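Local coordinates for protein EmrA (Aquifex aeolicus, PDB 4TKO) that serves as the periplasmic adaptor of a major facilitator superfamily multidrug efflux pump and probably helps to move xenobiotics out across the cell envelope, at residues Leu23-Val27 against Lys216-Leu222; Tyr257-Glu263 against Arg321-Ile326. All blocks are in the same frame, centred on the assembly; numbering follows the deposited sequence.

Contact 1: Leu23-Val27 against Lys216-Leu222; sequences LSFRV and KIKDTVL
Arg26 and Asp219 carry the charged side of this contact, and the arginine can be traced outward along the aspartate. Its CB lies 3.9 Å from Asp219 OD2, and CD comes 3.7 Å from Asp219 OD1, so the aliphatic part already runs beside the carboxylate before the guanidinium reaches it. A bend at chi3 (48°) then folds the guanidinium back, and Arg26 NH1 ends 2.9 Å from Asp219 OD2. The two flat groups stand nearly perpendicular, with the oxygen well out of the guanidinium plane. The salt bridge is therefore one of charge alone, without an N-H aimed at the oxygen, a pairing that long, flexible arginine can make near the surface.

Phe25 supplies the apolar side. Leu222 CB sits over one ring face, 3.9 Å from the centroid, in a CH-pi contact, while the backbone oxygens of Asp219 and Thr220 approach the ring edge, where the weakly positive ring hydrogens suit them. Leu222 CD1 reaches on to Leu23 CB, 4.2 Å away. Branched Val27 spreads its two methyls over the helix end and the turn that follows, CG1 being 4.0 Å from Lys216 CB and CG2 4.1 Å from Thr220 CG2.

A type I beta turn from Lys218 to Val221 leads from helix 202-218 of the predicted coiled coil into strand 221-223. The loop after strand 7-24 packs along this exit from the helical hairpin into the barrel-sandwich hybrid: strand 47-51 lies against Phe25, helix 54-68 places Tyr56 on Val27, and strand 246-251 adjoins Leu222.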
# COMPACT_ATOMS: atom_id res chain seq x y z
N LEU A 23 25.86 -17.32 0.63
CA LEU A 23 25.11 -16.13 0.23
C LEU A 23 24.60 -16.26 -1.19
O LEU A 23 25.26 -16.81 -2.06
CB LEU A 23 25.95 -14.86 0.33
CG LEU A 23 26.67 -14.72 1.65
CD1 LEU A 23 27.45 -13.43 1.66
CD2 LEU A 23 25.65 -14.78 2.77
N SER A 24 23.42 -15.70 -1.43
CA SER A 24 22.82 -15.80 -2.73
C SER A 24 22.10 -14.49 -3.08
O SER A 24 21.86 -13.67 -2.20
CB SER A 24 21.86 -16.98 -2.75
OG SER A 24 20.69 -16.66 -2.02
N PHE A 25 21.79 -14.28 -4.35
CA PHE A 25 20.90 -13.20 -4.77
C PHE A 25 19.45 -13.67 -4.59
O PHE A 25 19.16 -14.87 -4.73
CB PHE A 25 21.15 -12.80 -6.23
CG PHE A 25 22.54 -12.24 -6.50
CD1 PHE A 25 23.61 -13.09 -6.74
CD2 PHE A 25 22.75 -10.86 -6.55
CE1 PHE A 25 24.88 -12.57 -6.98
CE2 PHE A 25 24.01 -10.35 -6.81
CZ PHE A 25 25.08 -11.20 -7.02
N ARG A 26 18.55 -12.74 -4.27
CA ARG A 26 17.14 -13.10 -4.11
C ARG A 26 16.43 -13.07 -5.46
O ARG A 26 15.28 -13.48 -5.58
CB ARG A 26 16.45 -12.17 -3.11
CG ARG A 26 17.17 -12.08 -1.75
CD ARG A 26 16.43 -11.19 -0.77
NE ARG A 26 15.01 -11.52 -0.72
CZ ARG A 26 14.03 -10.62 -0.77
NH1 ARG A 26 14.31 -9.33 -0.85
NH2 ARG A 26 12.76 -11.01 -0.72
N VAL A 27 17.14 -12.62 -6.48
CA VAL A 27 16.65 -12.69 -7.85
C VAL A 27 17.72 -13.31 -8.74
O VAL A 27 18.90 -13.39 -8.37
CB VAL A 27 16.27 -11.28 -8.41
CG1 VAL A 27 15.14 -10.68 -7.62
CG2 VAL A 27 17.47 -10.36 -8.39
N LYS A 216 13.17 -6.04 -6.42
CA LYS A 216 13.96 -6.88 -7.29
C LYS A 216 15.21 -6.11 -7.76
O LYS A 216 16.30 -6.66 -7.83
CB LYS A 216 13.13 -7.37 -8.48
CG LYS A 216 11.89 -8.14 -8.07
CD LYS A 216 11.17 -8.79 -9.25
CE LYS A 216 9.86 -9.43 -8.77
NZ LYS A 216 8.83 -9.56 -9.85
N ILE A 217 15.03 -4.82 -8.04
CA ILE A 217 16.13 -3.99 -8.49
C ILE A 217 17.16 -3.85 -7.38
O ILE A 217 18.36 -3.97 -7.61
CB ILE A 217 15.63 -2.60 -8.94
CG1 ILE A 217 14.82 -2.73 -10.22
CG2 ILE A 217 16.80 -1.66 -9.17
CD1 ILE A 217 13.95 -1.53 -10.51
N LYS A 218 16.70 -3.58 -6.17
CA LYS A 218 17.59 -3.46 -5.02
C LYS A 218 18.29 -4.80 -4.71
O LYS A 218 19.43 -4.82 -4.25
CB LYS A 218 16.79 -2.95 -3.81
CG LYS A 218 17.58 -2.87 -2.51
CD LYS A 218 16.77 -2.20 -1.41
CE LYS A 218 17.27 -2.61 -0.03
NZ LYS A 218 17.14 -4.08 0.20
N ASP A 219 17.61 -5.91 -4.99
CA ASP A 219 18.17 -7.23 -4.71
C ASP A 219 19.25 -7.66 -5.71
O ASP A 219 19.80 -8.76 -5.60
CB ASP A 219 17.07 -8.30 -4.69
CG ASP A 219 16.21 -8.23 -3.45
OD1 ASP A 219 16.75 -7.86 -2.36
OD2 ASP A 219 14.99 -8.54 -3.56
N THR A 220 19.53 -6.80 -6.68
CA THR A 220 20.55 -7.14 -7.67
C THR A 220 21.93 -6.86 -7.09
O THR A 220 22.93 -7.29 -7.65
CB THR A 220 20.37 -6.39 -8.99
OG1 THR A 220 20.34 -4.98 -8.75
CG2 THR A 220 19.09 -6.82 -9.69
N VAL A 221 21.98 -6.17 -5.96
CA VAL A 221 23.25 -6.05 -5.27
C VAL A 221 23.30 -6.97 -4.06
O VAL A 221 22.55 -6.82 -3.11
CB VAL A 221 23.55 -4.61 -4.82
CG1 VAL A 221 24.90 -4.57 -4.13
CG2 VAL A 221 23.55 -3.67 -6.01
N LEU A 222 24.21 -7.93 -4.12
CA LEU A 222 24.47 -8.84 -3.02
C LEU A 222 25.25 -8.18 -1.87
O LEU A 222 26.45 -7.96 -1.99
CB LEU A 222 25.24 -10.05 -3.55
CG LEU A 222 25.60 -11.11 -2.53
CD1 LEU A 222 24.38 -11.52 -1.71
CD2 LEU A 222 26.18 -12.31 -3.23

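Contact 2: Tyr257-Glu263 against Arg321-Ile326; sequences YVEVLLE and RIPVKI
Val260 O is gripped twice by the facing strand: Val324 N donates a hydrogen bond of 2.6 Å to it, and the CA-H of Pro323 makes a further contact, with Pro323 CA 3.3 Å from Val260 O. Val260 N returns a bond of 2.8 Å to Val324 O. Val258 with Ile326 and Leu262 with Ile322 form the other hydrogen-bonded antiparallel pairs. Pro323 sits at a non-hydrogen-bonded position, facing Leu261, where its missing N-H costs this pairing nothing; Leu261 CD2 rests 3.6 Å from Pro323 CB.

The strands belong to the wall of the AaeA-like beta-barrel, between strands 7-24 and 288-295. Branched apolar residues suit the largely buried face of Val258, Val260, Leu262, Ile322, Val324 and Ile326; Val260 and Ile326 rest on Val344 and Leu262 on Ile346 of strand 342-347. There Val260 CG2 meets Ile326 CD1 at 3.4 Å.

On the other face Lys325 crosses the Tyr257 ring at about a right angle. With CG anti to the backbone N (chi1 -164°) and the chain extended, its CE lies over the ring, 3.7 Å from the Tyr257 centroid. Lys325 NZ stands almost on the ring normal, 4.8 Å from that centroid, in a cation-pi contact, and is also salt-bridged to Asp18. Glu263 and Arg321 run side by side at the far end, where Glu263 OE2 and Arg321 NH2 form a long, purely electrostatic salt bridge at 3.5 Å.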
# COMPACT_ATOMS: atom_id res chain seq x y z
N TYR A 257 38.59 -22.38 14.26
CA TYR A 257 39.39 -23.15 15.19
C TYR A 257 40.56 -23.76 14.46
O TYR A 257 40.62 -23.73 13.22
CB TYR A 257 38.58 -24.24 15.88
CG TYR A 257 38.06 -25.30 14.94
CD1 TYR A 257 36.98 -25.04 14.11
CD2 TYR A 257 38.62 -26.58 14.89
CE1 TYR A 257 36.48 -25.99 13.26
CE2 TYR A 257 38.13 -27.54 14.03
CZ TYR A 257 37.05 -27.24 13.22
OH TYR A 257 36.52 -28.17 12.35
N VAL A 258 41.50 -24.30 15.22
CA VAL A 258 42.63 -24.97 14.60
C VAL A 258 42.46 -26.45 14.81
O VAL A 258 42.06 -26.89 15.90
CB VAL A 258 43.96 -24.49 15.18
CG1 VAL A 258 45.10 -25.33 14.64
CG2 VAL A 258 44.16 -23.02 14.84
N GLU A 259 42.72 -27.20 13.75
CA GLU A 259 42.65 -28.65 13.83
C GLU A 259 44.05 -29.20 13.68
O GLU A 259 44.77 -28.89 12.72
CB GLU A 259 41.72 -29.22 12.76
CG GLU A 259 41.52 -30.74 12.87
CD GLU A 259 41.16 -31.41 11.53
OE1 GLU A 259 40.34 -32.36 11.54
OE2 GLU A 259 41.69 -30.99 10.48
N VAL A 260 44.42 -30.01 14.64
CA VAL A 260 45.76 -30.56 14.67
C VAL A 260 45.68 -32.07 14.57
O VAL A 260 44.87 -32.70 15.27
CB VAL A 260 46.49 -30.13 15.96
CG1 VAL A 260 47.82 -30.79 16.08
CG2 VAL A 260 46.66 -28.62 15.94
N LEU A 261 46.47 -32.65 13.67
CA LEU A 261 46.57 -34.11 13.55
C LEU A 261 47.79 -34.59 14.31
O LEU A 261 48.92 -34.47 13.83
CB LEU A 261 46.65 -34.55 12.09
CG LEU A 261 45.35 -34.25 11.38
CD1 LEU A 261 45.32 -34.91 10.03
CD2 LEU A 261 44.18 -34.71 12.25
N LEU A 262 47.56 -35.14 15.50
CA LEU A 262 48.66 -35.47 16.40
C LEU A 262 49.01 -36.96 16.39
O LEU A 262 48.12 -37.81 16.53
CB LEU A 262 48.30 -35.03 17.82
CG LEU A 262 49.48 -34.71 18.74
CD1 LEU A 262 50.66 -34.23 17.91
CD2 LEU A 262 49.06 -33.64 19.72
N GLU A 263 50.30 -37.26 16.21
CA GLU A 263 50.77 -38.65 16.33
C GLU A 263 50.35 -39.20 17.69
O GLU A 263 50.41 -38.49 18.69
CB GLU A 263 52.29 -38.72 16.14
CG GLU A 263 52.81 -37.72 15.11
CD GLU A 263 54.25 -38.00 14.66
OE1 GLU A 263 54.88 -38.91 15.24
OE2 GLU A 263 54.73 -37.31 13.73
N ARG A 321 47.78 -40.80 13.02
CA ARG A 321 47.57 -39.51 13.70
C ARG A 321 46.17 -39.33 14.29
O ARG A 321 45.20 -39.90 13.81
CB ARG A 321 47.89 -38.36 12.72
CG ARG A 321 49.35 -38.31 12.26
CD ARG A 321 49.54 -37.54 10.96
NE ARG A 321 50.90 -37.03 10.78
CZ ARG A 321 51.49 -36.16 11.60
NH1 ARG A 321 50.85 -35.70 12.67
NH2 ARG A 321 52.74 -35.74 11.37
N ILE A 322 46.07 -38.53 15.34
CA ILE A 322 44.79 -38.30 15.99
C ILE A 322 44.37 -36.82 15.92
O ILE A 322 45.10 -35.93 16.35
CB ILE A 322 44.84 -38.75 17.46
CG1 ILE A 322 44.78 -40.28 17.53
CG2 ILE A 322 43.68 -38.17 18.26
CD1 ILE A 322 43.94 -40.80 18.69
N PRO A 323 43.17 -36.56 15.36
CA PRO A 323 42.66 -35.19 15.25
C PRO A 323 42.36 -34.58 16.62
O PRO A 323 41.60 -35.14 17.43
CB PRO A 323 41.36 -35.36 14.44
CG PRO A 323 41.43 -36.69 13.86
CD PRO A 323 42.23 -37.53 14.80
N VAL A 324 42.96 -33.43 16.86
CA VAL A 324 42.70 -32.68 18.08
C VAL A 324 42.22 -31.29 17.70
O VAL A 324 42.83 -30.62 16.86
CB VAL A 324 43.95 -32.57 18.99
CG1 VAL A 324 43.57 -31.92 20.31
CG2 VAL A 324 44.53 -33.94 19.24
N LYS A 325 41.12 -30.90 18.32
CA LYS A 325 40.48 -29.62 18.04
C LYS A 325 40.91 -28.58 19.06
O LYS A 325 40.84 -28.81 20.27
CB LYS A 325 38.96 -29.77 18.05
CG LYS A 325 38.22 -28.62 17.40
CD LYS A 325 36.73 -28.67 17.67
CE LYS A 325 36.04 -27.36 17.29
NZ LYS A 325 34.61 -27.34 17.73
N ILE A 326 41.35 -27.43 18.57
CA ILE A 326 41.78 -26.35 19.44
C ILE A 326 40.91 -25.08 19.31
O ILE A 326 40.79 -24.51 18.22
CB ILE A 326 43.22 -25.99 19.12
CG1 ILE A 326 44.12 -27.18 19.46
CG2 ILE A 326 43.63 -24.71 19.86
CD1 ILE A 326 45.44 -27.11 18.77

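In the fold
Contacts 1 and 2 lie in different regions of one elongated chain, the barrel-sandwich hybrid and the beta-barrel, contact 1 closing before contact 2 opens. Their centres lie 39 Å apart and their nearest atoms about 19 Å, so they do not touch. Strand 7-24 connects them: its end runs into the 23-27 segment, while its earlier part pairs with strand 256-263. Contact 1 brings together segments on either side, in sequence, of the long helical hairpin, whereas contact 2 joins two strands within the beta-barrel. An isopropyl alcohol, probably from crystallisation, lies about 4 Å from the Arg26 side chain, and a magnesium ion about 12 Å from that of Arg321.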